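Local atomic coordinates of glutathione S-transferase domain (Burkholderia graminis, PDB entry 4MF5), a protein that binds glutathione and probably transfers it, through its thiol, to electrophilic compounds. Residues E41-Y46 / T63-E68; Y46-P51 / P69-F74. One frame throughout, in Å; residues are numbered along the deposited sequence.

Contact 1 of 2, residues E41-Y46 / T63-E68; sequences ERLQLY and TGLPYE
Gln44 starts with CG anti to its carbonyl carbon (chi1 -58°) and then bends at chi2 (-70°), while Glu68 runs out fully extended, which lays the two side chains alongside each other, pointing the same way. They sit on the first two strands of the thioredoxin-like N-terminal domain, the parallel pair 43-47 and 67-71 of a beta-alpha-beta crossover through helix 51-63. Gln44 NE2 donates to Glu68 OE1 at 3.0 Å; the acceptor lies in the amide plane, but the nitrogen stands above the carboxylate, the two planes being 84° apart. The other N-H of NE2 meets Arg42 O at 2.9 Å, and Gln44 OE1 accepts from His70, so both ends of the amide are used. A carboxylate suits position 68 because the backbone N-H groups of His39 and Ala38 also bind it. The Glu68 backbone is bonded on both sides of Gln44, with Glu68 N 2.8 Å from Leu43 O and Leu45 N 3.0 Å from Glu68 O. The other sheet face is apolar: Leu43 CD1 touches Leu65 CD2 at 3.9 Å, Leu45 CD2 meets the Tyr67 ring obliquely, and helix 51-63 covers this face, Leu60 against Leu43, Leu65 and Tyr67 and Val56 against Leu45. Tyr67 OH bonds Glu61 and Ser252. Where the backbones part, one water accepts from Leu43 N at 3.0 Å and donates to Pro66 O at 2.7 Å.

Contact 2 of 2, residues Y46-P51 / P69-F74; sequences YSLPTP and PHLVRF. With GSH (glutathione), chain D.
Leu48 and Phe74 cross so that the methyl CD2 of the leucine sits over the middle of the phenyl ring, 3.4 Å from the Phe74 centroid and 13° off the ring normal, a CH-pi contact. The opposite face of the same ring receives CA3 of the bound glutathione, so the ring is sandwiched between Leu48 and the ligand. Leu48 CG stands anti to the backbone N (chi1 -171°), and from there its two branches part: CD2 goes to Phe74, CD1 to Leu71 CD1 at 3.5 Å. CD1 also lies 3.6 Å from Val72 O, a buried carbonyl oxygen that finds no polar partner.

Further back, on the strands, Tyr46 and His70 lie side by side and point the same way. Their planes are only 16° apart, yet the rings are slid so far, with centroids 5.2 Å apart, that they barely overlap; the histidine can do polar work as well, through NE2 bonded to Gln44. Val72 CG2 packs against the base of the tyrosine, 3.8 Å from Tyr46 CB. Parallel pairing ends here, with Ser47 N bonded to His70 O at 3.0 Å and Val72 N to Ser47 O at 2.9 Å. Past it an inverse gamma turn centred on Pro49 leads to Thr50, the residue at the N-cap position of helix 51-63; its OG1 is the atom nearest the glutathione sulfur SG2. Ile93 N and Gln79 NE2 hydrogen-bond the ligand, and Asn52, Asn91 and Lys92 also line the pocket, which lies at the strand ends of a thioredoxin-like domain, as in glutathione transferases.

Contacts 1 and 2 are successive lengths of one parallel strand pair, 43-47 with 67-71, and share Tyr46; they meet where Leu45 O takes the backbone N-H of His70. Each mixes buried and more open residues. In contact 1 the loop residues Arg42 and Pro66 form the outer end, and a buried amide and carboxylate on one face are balanced by aliphatic packing on the other. Contact 2 lies closer to the centre of the chain and loses its sheet character toward the ligand: aromatic and methyl surfaces dominate, and Thr50 and Phe74 belong to the glutathione pocket, whereas contact 1 stands well back from it.

Contact 1 of 2, residues E41-Y46 / T63-E68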
loop_
_atom_site.group_PDB
_atom_site.type_symbol
_atom_site.label_atom_id
_atom_site.label_comp_id
_atom_site.label_asym_id
_atom_site.label_seq_id
_atom_site.Cartn_x
_atom_site.Cartn_y
_atom_site.Cartn_z
ATOM N N GLU A 41 27.159 -8.704 8.943
ATOM C CA GLU A 41 26.882 -7.645 9.883
ATOM C C GLU A 41 26.083 -6.478 9.303
ATOM O O GLU A 41 25.696 -5.573 10.047
ATOM C CB GLU A 41 28.218 -7.091 10.425
ATOM C CG GLU A 41 28.996 -6.136 9.503
ATOM C CD GLU A 41 29.758 -6.749 8.339
ATOM O OE1 GLU A 41 30.350 -5.911 7.606
ATOM O OE2 GLU A 41 29.771 -8.012 8.184
ATOM N N ARG A 42 25.872 -6.504 7.987
ATOM C CA ARG A 42 25.138 -5.441 7.298
ATOM C C ARG A 42 23.759 -5.928 6.890
ATOM O O ARG A 42 23.581 -7.096 6.536
ATOM C CB ARG A 42 25.877 -5.004 6.016
ATOM C CG ARG A 42 27.296 -4.539 6.284
ATOM C CD ARG A 42 28.108 -4.097 5.062
ATOM N NE ARG A 42 29.529 -3.996 5.450
ATOM C CZ ARG A 42 30.565 -3.766 4.637
ATOM N NH1 ARG A 42 30.392 -3.607 3.349
ATOM N NH2 ARG A 42 31.799 -3.700 5.126
ATOM N N LEU A 43 22.797 -5.018 6.891
ATOM C CA LEU A 43 21.515 -5.271 6.283
ATOM C C LEU A 43 21.724 -5.840 4.879
ATOM O O LEU A 43 22.514 -5.304 4.069
ATOM C CB LEU A 43 20.725 -3.973 6.244
ATOM C CG LEU A 43 19.303 -4.072 5.675
ATOM C CD1 LEU A 43 18.369 -3.081 6.364
ATOM C CD2 LEU A 43 19.289 -3.867 4.164
ATOM N N GLN A 44 21.003 -6.923 4.577
ATOM C CA GLN A 44 21.080 -7.594 3.289
ATOM C C GLN A 44 19.895 -7.128 2.449
ATOM O O GLN A 44 18.749 -7.206 2.885
ATOM C CB GLN A 44 20.984 -9.099 3.512
ATOM C CG GLN A 44 22.074 -9.655 4.438
ATOM C CD GLN A 44 23.431 -9.625 3.787
ATOM O OE1 GLN A 44 23.631 -10.214 2.718
ATOM N NE2 GLN A 44 24.385 -8.945 4.412
ATOM N N LEU A 45 20.183 -6.666 1.238
ATOM C CA LEU A 45 19.165 -6.190 0.299
ATOM C C LEU A 45 19.143 -7.112 -0.907
ATOM O O LEU A 45 20.166 -7.287 -1.560
ATOM C CB LEU A 45 19.489 -4.765 -0.153
ATOM C CG LEU A 45 18.602 -4.214 -1.261
ATOM C CD1 LEU A 45 17.158 -4.057 -0.800
ATOM C CD2 LEU A 45 19.149 -2.894 -1.780
ATOM N N TYR A 46 17.967 -7.664 -1.217
ATOM C CA TYR A 46 17.776 -8.560 -2.363
ATOM C C TYR A 46 16.856 -7.813 -3.310
ATOM O O TYR A 46 15.670 -7.640 -3.036
ATOM C CB TYR A 46 17.207 -9.892 -1.896
ATOM C CG TYR A 46 17.969 -10.496 -0.724
ATOM C CD1 TYR A 46 19.079 -11.314 -0.906
ATOM C CD2 TYR A 46 17.555 -10.235 0.577
ATOM C CE1 TYR A 46 19.751 -11.847 0.182
ATOM C CE2 TYR A 46 18.229 -10.762 1.661
ATOM C CZ TYR A 46 19.323 -11.566 1.464
ATOM O OH TYR A 46 19.952 -12.079 2.574
ATOM N N THR A 63 20.047 7.488 4.277
ATOM C CA THR A 63 20.282 7.365 5.704
ATOM C C THR A 63 21.710 6.970 6.028
ATOM O O THR A 63 22.104 7.074 7.177
ATOM C CB THR A 63 19.339 6.359 6.371
ATOM O OG1 THR A 63 19.562 5.047 5.835
ATOM C CG2 THR A 63 17.887 6.801 6.235
ATOM N N GLY A 64 22.455 6.469 5.046
ATOM C CA GLY A 64 23.812 6.010 5.252
ATOM C C GLY A 64 23.921 4.675 5.966
ATOM O O GLY A 64 25.026 4.295 6.370
ATOM N N LEU A 65 22.821 3.946 6.128
ATOM C CA LEU A 65 22.909 2.675 6.797
ATOM C C LEU A 65 23.704 1.703 5.933
ATOM O O LEU A 65 23.397 1.538 4.754
ATOM C CB LEU A 65 21.509 2.105 7.013
ATOM C CG LEU A 65 21.429 0.868 7.899
ATOM C CD1 LEU A 65 21.668 1.218 9.348
ATOM C CD2 LEU A 65 20.084 0.182 7.756
ATOM N N PRO A 66 24.690 0.982 6.502
ATOM C CA PRO A 66 25.410 0.019 5.664
ATOM C C PRO A 66 24.491 -1.065 5.133
ATOM O O PRO A 66 23.575 -1.519 5.827
ATOM C CB PRO A 66 26.447 -0.571 6.636
ATOM C CG PRO A 66 26.645 0.516 7.667
ATOM C CD PRO A 66 25.279 1.099 7.851
ATOM N N TYR A 67 24.763 -1.511 3.922
ATOM C CA TYR A 67 23.995 -2.618 3.379
ATOM C C TYR A 67 24.814 -3.388 2.380
ATOM O O TYR A 67 25.790 -2.875 1.812
ATOM C CB TYR A 67 22.683 -2.133 2.763
ATOM C CG TYR A 67 22.791 -1.320 1.491
ATOM C CD1 TYR A 67 23.161 0.022 1.535
ATOM C CD2 TYR A 67 22.499 -1.876 0.255
ATOM C CE1 TYR A 67 23.208 0.801 0.386
ATOM C CE2 TYR A 67 22.557 -1.116 -0.903
ATOM C CZ TYR A 67 22.906 0.211 -0.836
ATOM O OH TYR A 67 22.924 0.938 -2.004
ATOM N N GLU A 68 24.406 -4.628 2.149
ATOM C CA GLU A 68 25.024 -5.507 1.180
ATOM C C GLU A 68 23.999 -5.827 0.110
ATOM O O GLU A 68 23.036 -6.536 0.384
ATOM C CB GLU A 68 25.510 -6.799 1.840
ATOM C CG GLU A 68 26.233 -7.715 0.868
ATOM C CD GLU A 68 26.812 -8.963 1.475
ATOM O OE1 GLU A 68 26.793 -9.095 2.709
ATOM O OE2 GLU A 68 27.284 -9.826 0.691
HETATM O O HOH W 1 28.218 -4.129 1.730
HETATM O O HOH W 2 23.362 -2.474 8.357
#

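Contact 2 of 2, residues Y46-P51 / P69-F74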
loop_
_atom_site.group_PDB
_atom_site.type_symbol
_atom_site.label_atom_id
_atom_site.label_comp_id
_atom_site.label_asym_id
_atom_site.label_seq_id
_atom_site.Cartn_x
_atom_site.Cartn_y
_atom_site.Cartn_z
ATOM N N TYR A 46 17.967 -7.664 -1.217
ATOM C CA TYR A 46 17.776 -8.560 -2.363
ATOM C C TYR A 46 16.856 -7.813 -3.310
ATOM O O TYR A 46 15.670 -7.640 -3.036
ATOM C CB TYR A 46 17.207 -9.892 -1.896
ATOM C CG TYR A 46 17.969 -10.496 -0.724
ATOM C CD1 TYR A 46 19.079 -11.314 -0.906
ATOM C CD2 TYR A 46 17.555 -10.235 0.577
ATOM C CE1 TYR A 46 19.751 -11.847 0.182
ATOM C CE2 TYR A 46 18.229 -10.762 1.661
ATOM C CZ TYR A 46 19.323 -11.566 1.464
ATOM O OH TYR A 46 19.952 -12.079 2.574
ATOM N N SER A 47 17.421 -7.274 -4.389
ATOM C CA SER A 47 16.695 -6.299 -5.181
ATOM C C SER A 47 17.159 -6.250 -6.625
ATOM O O SER A 47 18.066 -6.965 -7.048
ATOM C CB SER A 47 16.834 -4.939 -4.490
ATOM O OG SER A 47 15.907 -3.998 -5.010
ATOM N N LEU A 48 16.507 -5.357 -7.359
ATOM C CA LEU A 48 16.802 -5.041 -8.751
ATOM C C LEU A 48 16.469 -3.563 -8.872
ATOM O O LEU A 48 15.548 -3.113 -8.212
ATOM C CB LEU A 48 15.911 -5.854 -9.690
ATOM C CG LEU A 48 16.194 -5.828 -11.190
ATOM C CD1 LEU A 48 17.527 -6.486 -11.511
ATOM C CD2 LEU A 48 15.056 -6.521 -11.926
ATOM N N PRO A 49 17.150 -2.798 -9.746
ATOM C CA PRO A 49 16.884 -1.344 -9.776
ATOM C C PRO A 49 15.626 -0.890 -10.523
ATOM O O PRO A 49 15.630 0.102 -11.257
ATOM C CB PRO A 49 18.143 -0.741 -10.419
ATOM C CG PRO A 49 19.098 -1.821 -10.531
ATOM C CD PRO A 49 18.392 -3.133 -10.443
ATOM N N THR A 50 14.530 -1.558 -10.256
ATOM C CA THR A 50 13.221 -1.146 -10.717
ATOM C C THR A 50 12.657 -0.142 -9.722
ATOM O O THR A 50 13.209 0.031 -8.658
ATOM C CB THR A 50 12.314 -2.372 -10.765
ATOM O OG1 THR A 50 12.197 -2.854 -9.429
ATOM C CG2 THR A 50 12.890 -3.456 -11.676
ATOM N N PRO A 51 11.509 0.488 -10.018
ATOM C CA PRO A 51 11.053 1.523 -9.067
ATOM C C PRO A 51 10.854 1.046 -7.644
ATOM O O PRO A 51 11.213 1.763 -6.695
ATOM C CB PRO A 51 9.757 2.022 -9.701
ATOM C CG PRO A 51 9.966 1.766 -11.136
ATOM C CD PRO A 51 10.757 0.515 -11.278
ATOM N N PRO A 69 24.168 -5.291 -1.106
ATOM C CA PRO A 69 23.192 -5.513 -2.159
ATOM C C PRO A 69 23.433 -6.841 -2.868
ATOM O O PRO A 69 24.566 -7.264 -3.062
ATOM C CB PRO A 69 23.436 -4.347 -3.109
ATOM C CG PRO A 69 24.881 -4.033 -2.940
ATOM C CD PRO A 69 25.197 -4.307 -1.490
ATOM N N HIS A 70 22.341 -7.452 -3.285
ATOM C CA HIS A 70 22.341 -8.704 -4.028
ATOM C C HIS A 70 21.382 -8.558 -5.189
ATOM O O HIS A 70 20.219 -8.216 -4.981
ATOM C CB HIS A 70 21.899 -9.858 -3.143
ATOM C CG HIS A 70 22.777 -10.057 -1.954
ATOM N ND1 HIS A 70 24.025 -10.645 -2.023
ATOM C CD2 HIS A 70 22.592 -9.724 -0.657
ATOM C CE1 HIS A 70 24.564 -10.664 -0.815
ATOM N NE2 HIS A 70 23.716 -10.108 0.031
ATOM N N LEU A 71 21.867 -8.830 -6.396
ATOM C CA LEU A 71 21.084 -8.643 -7.594
ATOM C C LEU A 71 20.204 -9.868 -7.841
ATOM O O LEU A 71 20.689 -10.985 -8.065
ATOM C CB LEU A 71 22.021 -8.427 -8.780
ATOM C CG LEU A 71 21.331 -8.102 -10.106
ATOM C CD1 LEU A 71 20.728 -6.720 -10.086
ATOM C CD2 LEU A 71 22.323 -8.255 -11.256
ATOM N N VAL A 72 18.906 -9.648 -7.800
ATOM C CA VAL A 72 17.913 -10.663 -8.062
ATOM C C VAL A 72 17.518 -10.516 -9.525
ATOM O O VAL A 72 16.773 -9.601 -9.889
ATOM C CB VAL A 72 16.702 -10.493 -7.135
ATOM C CG1 VAL A 72 15.626 -11.506 -7.447
ATOM C CG2 VAL A 72 17.117 -10.587 -5.672
ATOM N N ARG A 73 18.074 -11.391 -10.364
ATOM C CA ARG A 73 17.942 -11.272 -11.801
ATOM C C ARG A 73 16.629 -11.830 -12.303
ATOM O O ARG A 73 16.295 -12.979 -12.019
ATOM C CB ARG A 73 19.087 -11.996 -12.491
ATOM C CG ARG A 73 20.458 -11.408 -12.196
ATOM C CD ARG A 73 21.534 -12.097 -13.000
ATOM N NE ARG A 73 21.401 -11.819 -14.425
ATOM C CZ ARG A 73 22.125 -12.395 -15.378
ATOM N NH1 ARG A 73 23.032 -13.315 -15.072
ATOM N NH2 ARG A 73 21.930 -12.059 -16.644
ATOM N N PHE A 74 15.906 -11.036 -13.080
ATOM C CA PHE A 74 14.656 -11.500 -13.667
ATOM C C PHE A 74 14.908 -12.372 -14.887
ATOM O O PHE A 74 14.093 -13.240 -15.195
ATOM C CB PHE A 74 13.738 -10.330 -14.036
ATOM C CG PHE A 74 13.173 -9.595 -12.839
ATOM C CD1 PHE A 74 13.378 -10.061 -11.529
ATOM C CD2 PHE A 74 12.415 -8.437 -13.019
ATOM C CE1 PHE A 74 12.847 -9.381 -10.442
ATOM C CE2 PHE A 74 11.881 -7.753 -11.932
ATOM C CZ PHE A 74 12.096 -8.228 -10.643
HETATM C CG1 GSH D . 7.371 -5.145 -6.087
HETATM C CD1 GSH D . 8.294 -5.182 -7.257
HETATM O OE1 GSH D . 8.966 -4.213 -7.645
HETATM N N2 GSH D . 8.360 -6.347 -7.842
HETATM C CA2 GSH D . 8.318 -6.571 -9.267
HETATM C C2 GSH D . 8.922 -7.919 -9.397
HETATM O O2 GSH D . 9.737 -8.335 -8.497
HETATM C CB2 GSH D . 9.059 -5.707 -10.252
HETATM S SG2 GSH D . 10.003 -4.384 -9.522
HETATM N N3 GSH D . 8.541 -8.628 -10.438
HETATM C CA3 GSH D . 8.894 -10.022 -10.537
HETATM C C3 GSH D . 7.742 -10.798 -11.130
HETATM O O31 GSH D . 6.735 -10.155 -11.496
HETATM O O32 GSH D . 7.810 -12.040 -11.245
#